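Local coordinates for carbonic anhydrase (PDB 4O1K), which catalyses the reversible hydration of carbon dioxide to bicarbonate as a tetrameric, zinc-dependent beta-class carbonic anhydrase, at residues A[81-86]-A[134-139]; A[189-194]-A[208-213]. All blocks are in the same frame, centred on the assembly; numbering follows the deposited sequence.

Contact 1. Residues A[81-86]-A[134-139]; sequences ANLVCN and LRNIRD
L83 and I137 carry the apolar half of this contact, with A81 completing the cluster. The two long side chains meet at about a right angle, L83 CD2 lying 4.0 Å from I137 CG1. With chi2 at 159°, the far methyl of I137 stands roughly anti to its own CA and is carried out to A81, so that I137 CD1 sits 3.5 Å from A81 CB. On its other branch L83 turns to N136: chi2 of 179° puts CD1 anti to CA, and this methyl lies 3.8 Å from N136 CB. L83 thus divides its two methyls between consecutive residues of the helix.

These pairs join the loop after strand 74-79 to helix 130-143 in the alpha/beta fold of the beta-carbonic anhydrases. The side chain of A81 is about 5 Å from the zinc ion, which is bound by C56, D58, H112 and C115, and this places the start of the loop close to the metal site. V118 and M122 pack on the A81 and I137 side of the cluster, while N165 and Q169 of helix 154-174 touch L83.

In the polar half, the side chain of C85 packs against the carboxamide group of N136. The sulphur atom C85 SG lies 3.7 Å from N136 CG, the carbon at the centre of that flat group. An alanine in place of N136 would keep the methylene that meets L83, but would probably leave C85 SG without its amide neighbour and open a gap beside the loop. N136 also packs on T87 of the second subunit, and about one helical turn further along D139 forms a salt bridge with K175 of that same subunit.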
ATOM      1  N   ALA A  81      13.070   2.705   9.472  1.00 26.76           N
ATOM      2  CA  ALA A  81      13.286   4.146   9.591  1.00 29.60           C
ATOM      3  C   ALA A  81      12.092   4.939  10.088  1.00 30.26           C
ATOM      4  O   ALA A  81      12.009   6.143   9.879  1.00 31.30           O
ATOM      5  CB  ALA A  81      13.904   4.752   8.290  1.00 25.98           C
ATOM      6  N   ASN A  82      11.190   4.264  10.800  1.00 28.92           N
ATOM      7  CA  ASN A  82      10.112   4.940  11.518  1.00 26.36           C
ATOM      8  C   ASN A  82       9.339   5.922  10.643  1.00 25.63           C
ATOM      9  O   ASN A  82       9.148   7.092  11.023  1.00 23.28           O
ATOM     10  CB  ASN A  82      10.607   5.597  12.838  1.00 23.15           C
ATOM     11  CG  ASN A  82      11.884   6.443  12.674  1.00 26.58           C
ATOM     12  OD1 ASN A  82      13.005   5.947  12.851  1.00 24.80           O
ATOM     13  ND2 ASN A  82      11.714   7.729  12.355  1.00 24.29           N
ATOM     14  N   LEU A  83       8.930   5.440   9.463  1.00 22.74           N
ATOM     15  CA  LEU A  83       8.218   6.265   8.489  1.00 22.40           C
ATOM     16  C   LEU A  83       6.704   6.300   8.680  1.00 22.79           C
ATOM     17  O   LEU A  83       6.072   5.297   9.063  1.00 25.05           O
ATOM     18  CB  LEU A  83       8.504   5.765   7.062  1.00 20.79           C
ATOM     19  CG  LEU A  83       9.953   5.769   6.627  1.00 24.06           C
ATOM     20  CD1 LEU A  83      10.100   5.229   5.188  1.00 29.41           C
ATOM     21  CD2 LEU A  83      10.484   7.181   6.666  1.00 26.01           C
ATOM     22  N   VAL A  84       6.109   7.463   8.379  1.00 22.40           N
ATOM     23  CA  VAL A  84       4.653   7.589   8.356  1.00 22.59           C
ATOM     24  C   VAL A  84       4.292   8.013   6.926  1.00 24.89           C
ATOM     25  O   VAL A  84       4.360   9.208   6.595  1.00 25.59           O
ATOM     26  CB  VAL A  84       4.183   8.641   9.387  1.00 25.26           C
ATOM     27  CG1 VAL A  84       2.701   8.824   9.315  1.00 23.91           C
ATOM     28  CG2 VAL A  84       4.545   8.177  10.820  1.00 23.21           C
ATOM     29  N   CYS A  85       3.972   7.022   6.087  1.00 27.32           N
ATOM     30  CA  CYS A  85       3.748   7.254   4.636  1.00 30.55           C
ATOM     31  C   CYS A  85       2.252   7.340   4.365  1.00 32.85           C
ATOM     32  O   CYS A  85       1.486   6.488   4.830  1.00 32.84           O
ATOM     33  CB  CYS A  85       4.301   6.096   3.822  1.00 29.57           C
ATOM     34  SG  CYS A  85       6.100   5.803   4.019  1.00 35.89           S
ATOM     35  N   ASN A  86       1.810   8.331   3.596  1.00 35.84           N
ATOM     36  CA  ASN A  86       0.367   8.475   3.454  1.00 39.73           C
ATOM     37  C   ASN A  86      -0.341   7.364   2.675  1.00 35.56           C
ATOM     38  O   ASN A  86      -1.535   7.165   2.840  1.00 44.87           O
ATOM     39  CB  ASN A  86      -0.026   9.874   2.986  1.00 51.03           C
ATOM     40  CG  ASN A  86       0.867  10.394   1.903  1.00 55.37           C
ATOM     41  OD1 ASN A  86       1.976  10.848   2.154  1.00 58.51           O
ATOM     42  ND2 ASN A  86       0.376  10.354   0.691  1.00 56.51           N
ATOM     43  N   LEU A 134      12.650   3.209   0.924  1.00 28.96           N
ATOM     44  CA  LEU A 134      13.725   4.140   1.245  1.00 31.49           C
ATOM     45  C   LEU A 134      13.635   5.448   0.486  1.00 31.43           C
ATOM     46  O   LEU A 134      14.203   6.466   0.909  1.00 29.30           O
ATOM     47  CB  LEU A 134      15.060   3.492   0.960  1.00 34.83           C
ATOM     48  CG  LEU A 134      15.259   2.235   1.775  1.00 37.05           C
ATOM     49  CD1 LEU A 134      16.531   1.533   1.355  1.00 42.74           C
ATOM     50  CD2 LEU A 134      15.287   2.580   3.244  1.00 37.21           C
ATOM     51  N   ARG A 135      12.908   5.438  -0.630  1.00 24.97           N
ATOM     52  CA  ARG A 135      12.722   6.674  -1.380  1.00 25.07           C
ATOM     53  C   ARG A 135      12.154   7.760  -0.485  1.00 26.98           C
ATOM     54  O   ARG A 135      12.502   8.938  -0.626  1.00 28.18           O
ATOM     55  CB  ARG A 135      11.801   6.419  -2.593  1.00 27.79           C
ATOM     56  CG  ARG A 135      11.623   7.620  -3.569  1.00 31.42           C
ATOM     57  CD  ARG A 135      10.911   7.103  -4.812  1.00 31.60           C
ATOM     58  NE  ARG A 135      11.668   5.960  -5.359  1.00 36.58           N
ATOM     59  CZ  ARG A 135      11.151   4.845  -5.868  1.00 33.29           C
ATOM     60  NH1 ARG A 135       9.841   4.670  -5.976  1.00 34.62           N
ATOM     61  NH2 ARG A 135      11.959   3.879  -6.298  1.00 35.09           N
ATOM     62  N   ASN A 136      11.305   7.382   0.469  1.00 27.01           N
ATOM     63  CA  ASN A 136      10.705   8.398   1.355  1.00 25.48           C
ATOM     64  C   ASN A 136      11.735   9.180   2.119  1.00 30.36           C
ATOM     65  O   ASN A 136      11.550  10.366   2.438  1.00 32.28           O
ATOM     66  CB  ASN A 136       9.789   7.705   2.350  1.00 28.24           C
ATOM     67  CG  ASN A 136       8.581   7.129   1.680  1.00 33.29           C
ATOM     68  OD1 ASN A 136       8.447   5.910   1.531  1.00 38.95           O
ATOM     69  ND2 ASN A 136       7.683   7.997   1.279  1.00 31.45           N
ATOM     70  N   ILE A 137      12.831   8.503   2.436  1.00 29.74           N
ATOM     71  CA  ILE A 137      13.869   9.119   3.219  1.00 27.37           C
ATOM     72  C   ILE A 137      14.657  10.053   2.309  1.00 32.16           C
ATOM     73  O   ILE A 137      15.055  11.163   2.706  1.00 32.07           O
ATOM     74  CB  ILE A 137      14.793   8.063   3.802  1.00 29.30           C
ATOM     75  CG1 ILE A 137      14.033   7.203   4.826  1.00 29.18           C
ATOM     76  CG2 ILE A 137      16.003   8.738   4.441  1.00 33.54           C
ATOM     77  CD1 ILE A 137      14.678   5.889   5.067  1.00 38.90           C
ATOM     78  N   ARG A 138      14.871   9.613   1.074  1.00 29.93           N
ATOM     79  CA  ARG A 138      15.535  10.472   0.128  1.00 30.60           C
ATOM     80  C   ARG A 138      14.681  11.714  -0.107  1.00 29.55           C
ATOM     81  O   ARG A 138      15.222  12.796  -0.273  1.00 29.96           O
ATOM     82  CB  ARG A 138      15.845   9.720  -1.155  1.00 28.98           C
ATOM     83  CG  ARG A 138      16.881   8.622  -0.958  1.00 30.24           C
ATOM     84  CD  ARG A 138      17.378   8.057  -2.315  1.00 35.24           C
ATOM     85  NE  ARG A 138      16.400   7.153  -2.906  1.00 33.79           N
ATOM     86  CZ  ARG A 138      16.345   5.845  -2.652  1.00 37.34           C
ATOM     87  NH1 ARG A 138      17.218   5.293  -1.816  1.00 40.54           N
ATOM     88  NH2 ARG A 138      15.431   5.080  -3.233  1.00 34.94           N
ATOM     89  N   ASP A 139      13.353  11.574  -0.046  1.00 28.25           N
ATOM     90  CA  ASP A 139      12.464  12.718  -0.182  1.00 28.38           C
ATOM     91  C   ASP A 139      12.674  13.690   0.975  1.00 29.81           C
ATOM     92  O   ASP A 139      12.711  14.915   0.781  1.00 31.15           O
ATOM     93  CB  ASP A 139      10.996  12.282  -0.232  1.00 34.66           C
ATOM     94  CG  ASP A 139      10.591  11.716  -1.592  1.00 43.11           C
ATOM     95  OD1 ASP A 139      11.383  11.819  -2.549  1.00 42.92           O
ATOM     96  OD2 ASP A 139       9.463  11.183  -1.694  1.00 46.77           O
TER

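Contact 2. Residues A[189-194]-A[208-213]; sequences PVIHGW and VDFETI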
ATOM      1  N   PRO A 189      -4.498  13.732  20.881  1.00 33.49           N
ATOM      2  CA  PRO A 189      -3.133  13.500  21.361  1.00 34.31           C
ATOM      3  C   PRO A 189      -2.189  14.630  21.003  1.00 36.07           C
ATOM      4  O   PRO A 189      -2.430  15.394  20.064  1.00 34.90           O
ATOM      5  CB  PRO A 189      -2.705  12.233  20.602  1.00 36.11           C
ATOM      6  CG  PRO A 189      -3.488  12.281  19.328  1.00 37.20           C
ATOM      7  CD  PRO A 189      -4.837  12.838  19.755  1.00 36.42           C
ATOM      8  N   VAL A 190      -1.109  14.746  21.764  1.00 32.97           N
ATOM      9  CA  VAL A 190      -0.049  15.632  21.339  1.00 32.63           C
ATOM     10  C   VAL A 190       1.060  14.767  20.756  1.00 30.67           C
ATOM     11  O   VAL A 190       1.211  13.580  21.092  1.00 33.90           O
ATOM     12  CB  VAL A 190       0.464  16.541  22.467  1.00 45.72           C
ATOM     13  CG1 VAL A 190      -0.650  17.508  22.922  1.00 48.96           C
ATOM     14  CG2 VAL A 190       0.965  15.716  23.634  1.00 47.73           C
ATOM     15  N   ILE A 191       1.828  15.378  19.886  1.00 30.16           N
ATOM     16  CA  ILE A 191       2.811  14.663  19.103  1.00 30.85           C
ATOM     17  C   ILE A 191       4.224  15.020  19.526  1.00 35.42           C
ATOM     18  O   ILE A 191       4.530  16.206  19.737  1.00 37.14           O
ATOM     19  CB  ILE A 191       2.600  15.031  17.654  1.00 37.42           C
ATOM     20  CG1 ILE A 191       1.493  14.149  17.096  1.00 44.17           C
ATOM     21  CG2 ILE A 191       3.857  14.856  16.847  1.00 40.33           C
ATOM     22  CD1 ILE A 191       1.153  14.498  15.748  1.00 47.59           C
ATOM     23  N   HIS A 192       5.079  14.004  19.638  1.00 30.35           N
ATOM     24  CA  HIS A 192       6.465  14.218  20.042  1.00 32.27           C
ATOM     25  C   HIS A 192       7.404  13.609  19.025  1.00 32.13           C
ATOM     26  O   HIS A 192       7.092  12.564  18.440  1.00 30.81           O
ATOM     27  CB  HIS A 192       6.751  13.539  21.369  1.00 37.22           C
ATOM     28  CG  HIS A 192       5.745  13.823  22.431  1.00 39.13           C
ATOM     29  ND1 HIS A 192       5.876  14.868  23.324  1.00 44.44           N
ATOM     30  CD2 HIS A 192       4.616  13.165  22.784  1.00 42.88           C
ATOM     31  CE1 HIS A 192       4.852  14.857  24.160  1.00 42.93           C
ATOM     32  NE2 HIS A 192       4.078  13.828  23.861  1.00 41.37           N
ATOM     33  N   GLY A 193       8.550  14.264  18.824  1.00 29.70           N
ATOM     34  CA  GLY A 193       9.586  13.730  17.951  1.00 29.75           C
ATOM     35  C   GLY A 193      10.822  13.557  18.811  1.00 26.21           C
ATOM     36  O   GLY A 193      11.367  14.526  19.291  1.00 27.59           O
ATOM     37  N   TRP A 194      11.259  12.325  18.995  1.00 24.79           N
ATOM     38  CA  TRP A 194      12.400  12.045  19.867  1.00 28.76           C
ATOM     39  C   TRP A 194      13.428  11.250  19.095  1.00 30.40           C
ATOM     40  O   TRP A 194      13.126  10.702  18.016  1.00 27.92           O
ATOM     41  CB  TRP A 194      11.938  11.245  21.082  1.00 30.50           C
ATOM     42  CG  TRP A 194      10.949  11.942  22.012  1.00 31.66           C
ATOM     43  CD1 TRP A 194      10.658  13.286  22.074  1.00 32.16           C
ATOM     44  CD2 TRP A 194      10.125  11.309  23.009  1.00 33.85           C
ATOM     45  NE1 TRP A 194       9.709  13.517  23.070  1.00 28.21           N
ATOM     46  CE2 TRP A 194       9.363  12.319  23.643  1.00 31.82           C
ATOM     47  CE3 TRP A 194       9.955   9.979  23.427  1.00 33.82           C
ATOM     48  CZ2 TRP A 194       8.454  12.038  24.685  1.00 34.99           C
ATOM     49  CZ3 TRP A 194       9.047   9.704  24.459  1.00 35.20           C
ATOM     50  CH2 TRP A 194       8.305  10.727  25.064  1.00 36.98           C
ATOM     51  N   VAL A 208       9.656  19.204  18.825  1.00 41.81           N
ATOM     52  CA  VAL A 208       8.833  19.421  17.640  1.00 46.22           C
ATOM     53  C   VAL A 208       7.726  20.426  17.961  1.00 54.49           C
ATOM     54  O   VAL A 208       6.922  20.202  18.870  1.00 58.95           O
ATOM     55  CB  VAL A 208       8.214  18.097  17.178  1.00 44.06           C
ATOM     56  CG1 VAL A 208       7.174  18.332  16.119  1.00 44.79           C
ATOM     57  CG2 VAL A 208       9.302  17.157  16.654  1.00 38.33           C
ATOM     58  N   ASP A 209       7.695  21.540  17.236  1.00 52.69           N
ATOM     59  CA  ASP A 209       6.724  22.589  17.530  1.00 55.23           C
ATOM     60  C   ASP A 209       5.363  22.189  16.975  1.00 55.17           C
ATOM     61  O   ASP A 209       5.017  22.528  15.843  1.00 55.73           O
ATOM     62  CB  ASP A 209       7.191  23.926  16.945  1.00 57.04           C
ATOM     63  CG  ASP A 209       6.357  25.103  17.428  1.00 60.32           C
ATOM     64  OD1 ASP A 209       6.857  26.251  17.360  1.00 63.72           O
ATOM     65  OD2 ASP A 209       5.207  24.880  17.881  1.00 59.82           O
ATOM     66  N   PHE A 210       4.599  21.467  17.789  1.00 55.90           N
ATOM     67  CA  PHE A 210       3.399  20.769  17.332  1.00 55.11           C
ATOM     68  C   PHE A 210       2.298  21.711  16.838  1.00 56.43           C
ATOM     69  O   PHE A 210       1.705  21.491  15.783  1.00 55.86           O
ATOM     70  CB  PHE A 210       2.907  19.843  18.451  1.00 55.38           C
ATOM     71  CG  PHE A 210       1.509  19.339  18.270  1.00 55.05           C
ATOM     72  CD1 PHE A 210       1.155  18.591  17.156  1.00 56.49           C
ATOM     73  CD2 PHE A 210       0.555  19.582  19.245  1.00 57.81           C
ATOM     74  CE1 PHE A 210      -0.141  18.121  17.005  1.00 57.32           C
ATOM     75  CE2 PHE A 210      -0.733  19.118  19.106  1.00 60.38           C
ATOM     76  CZ  PHE A 210      -1.087  18.386  17.985  1.00 60.87           C
ATOM     77  N   GLU A 211       2.060  22.776  17.587  1.00 60.64           N
ATOM     78  CA  GLU A 211       1.020  23.741  17.246  1.00 62.96           C
ATOM     79  C   GLU A 211       1.251  24.444  15.898  1.00 56.81           C
ATOM     80  O   GLU A 211       0.321  24.600  15.108  1.00 56.00           O
ATOM     81  CB  GLU A 211       0.888  24.767  18.371  1.00 71.55           C
ATOM     82  CG  GLU A 211       0.626  24.145  19.742  1.00 77.28           C
ATOM     83  CD  GLU A 211      -0.855  23.955  20.027  1.00 82.35           C
ATOM     84  OE1 GLU A 211      -1.681  24.327  19.165  1.00 84.49           O
ATOM     85  OE2 GLU A 211      -1.192  23.438  21.115  1.00 82.69           O
ATOM     86  N   THR A 212       2.492  24.843  15.628  1.00 54.19           N
ATOM     87  CA  THR A 212       2.812  25.542  14.380  1.00 50.50           C
ATOM     88  C   THR A 212       2.767  24.623  13.155  1.00 48.30           C
ATOM     89  O   THR A 212       2.391  25.047  12.056  1.00 46.09           O
ATOM     90  CB  THR A 212       4.186  26.266  14.456  1.00 64.59           C
ATOM     91  OG1 THR A 212       5.251  25.309  14.504  1.00 70.66           O
ATOM     92  CG2 THR A 212       4.256  27.126  15.686  1.00 59.68           C
ATOM     93  N   ILE A 213       3.139  23.359  13.336  1.00 50.76           N
ATOM     94  CA  ILE A 213       3.045  22.404  12.236  1.00 48.23           C
ATOM     95  C   ILE A 213       1.595  22.300  11.821  1.00 45.21           C
ATOM     96  O   ILE A 213       1.265  22.364  10.630  1.00 45.09           O
ATOM     97  CB  ILE A 213       3.545  21.006  12.638  1.00 46.47           C
ATOM     98  CG1 ILE A 213       5.064  20.999  12.739  1.00 47.28           C
ATOM     99  CG2 ILE A 213       3.104  19.987  11.626  1.00 46.27           C
ATOM    100  CD1 ILE A 213       5.614  19.691  13.283  1.00 49.75           C
TER
HETATM  101  O   HOH W   1       6.378  17.898  20.856  1.00 48.56           O
HETATM  102  O   HOH W   2       8.803  16.913  20.297  1.00 27.49           O
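F210 lies across I191 and V190 where the C-terminal helix 210-218 packs against strand 190-197 of the mixed sheet. The chain reaches this helix through an antiparallel hairpin: strand 190-197 pairs with 202-205, and the helix then folds back over the first of the two, as a strand-strand-helix unit at one end of the alpha/beta fold.

The side chain of F210 leaves the helix with CG anti to the backbone N (chi1 165°). Its CB is 4.2 Å from I191 O. Further out, CD1 of F210 meets I191 CB at 3.9 Å, and the next ring atom, CE1, meets the terminal methyl CD1 of I191 at 4.0 Å. Along the other branch of the ring, F210 CE2 approaches V190 CG1 at 4.1 Å. The tip, CZ, comes 3.9 Å from P189 O, an oblique approach. One face of the ring lies over the strand backbone, with I191 N above its centre. Both P189 O and I191 N are buried here with no hydrogen-bonding partner in the model. L179 and V174 also touch the ring, and Y183 meets it edge-to-face.

Nearer the hairpin the strand comes closer to the loop, because G193 has no side chain and V208 CG2 can rest 3.7 Å from G193 CA. No direct hydrogen bond joins the segments; two waters do so instead. One donates to both carbonyls, at 2.7 Å from I191 O, and bonds likewise to V208 O. The second works in the opposite sense, accepting from G193 N and, at 2.9 Å, from V208 N.

Contact 1 is complete before contact 2 opens along the chain, so the two are in series, with centres 18 Å apart and nearest atoms about 7 Å apart without touching. They share no segment, but both border helix 154-174, where V173 is touched by V84 from the loop of contact 1 and by I191 from strand 190-197. Contact 1 joins the loop that follows strand 74-79 to helix 130-143, close to the zinc and to the second subunit. Contact 2 instead packs the last helix on strand 190-197, whose W194 reaches F22 of the third subunit. Each contact thus lies beside a different subunit of the tetramer.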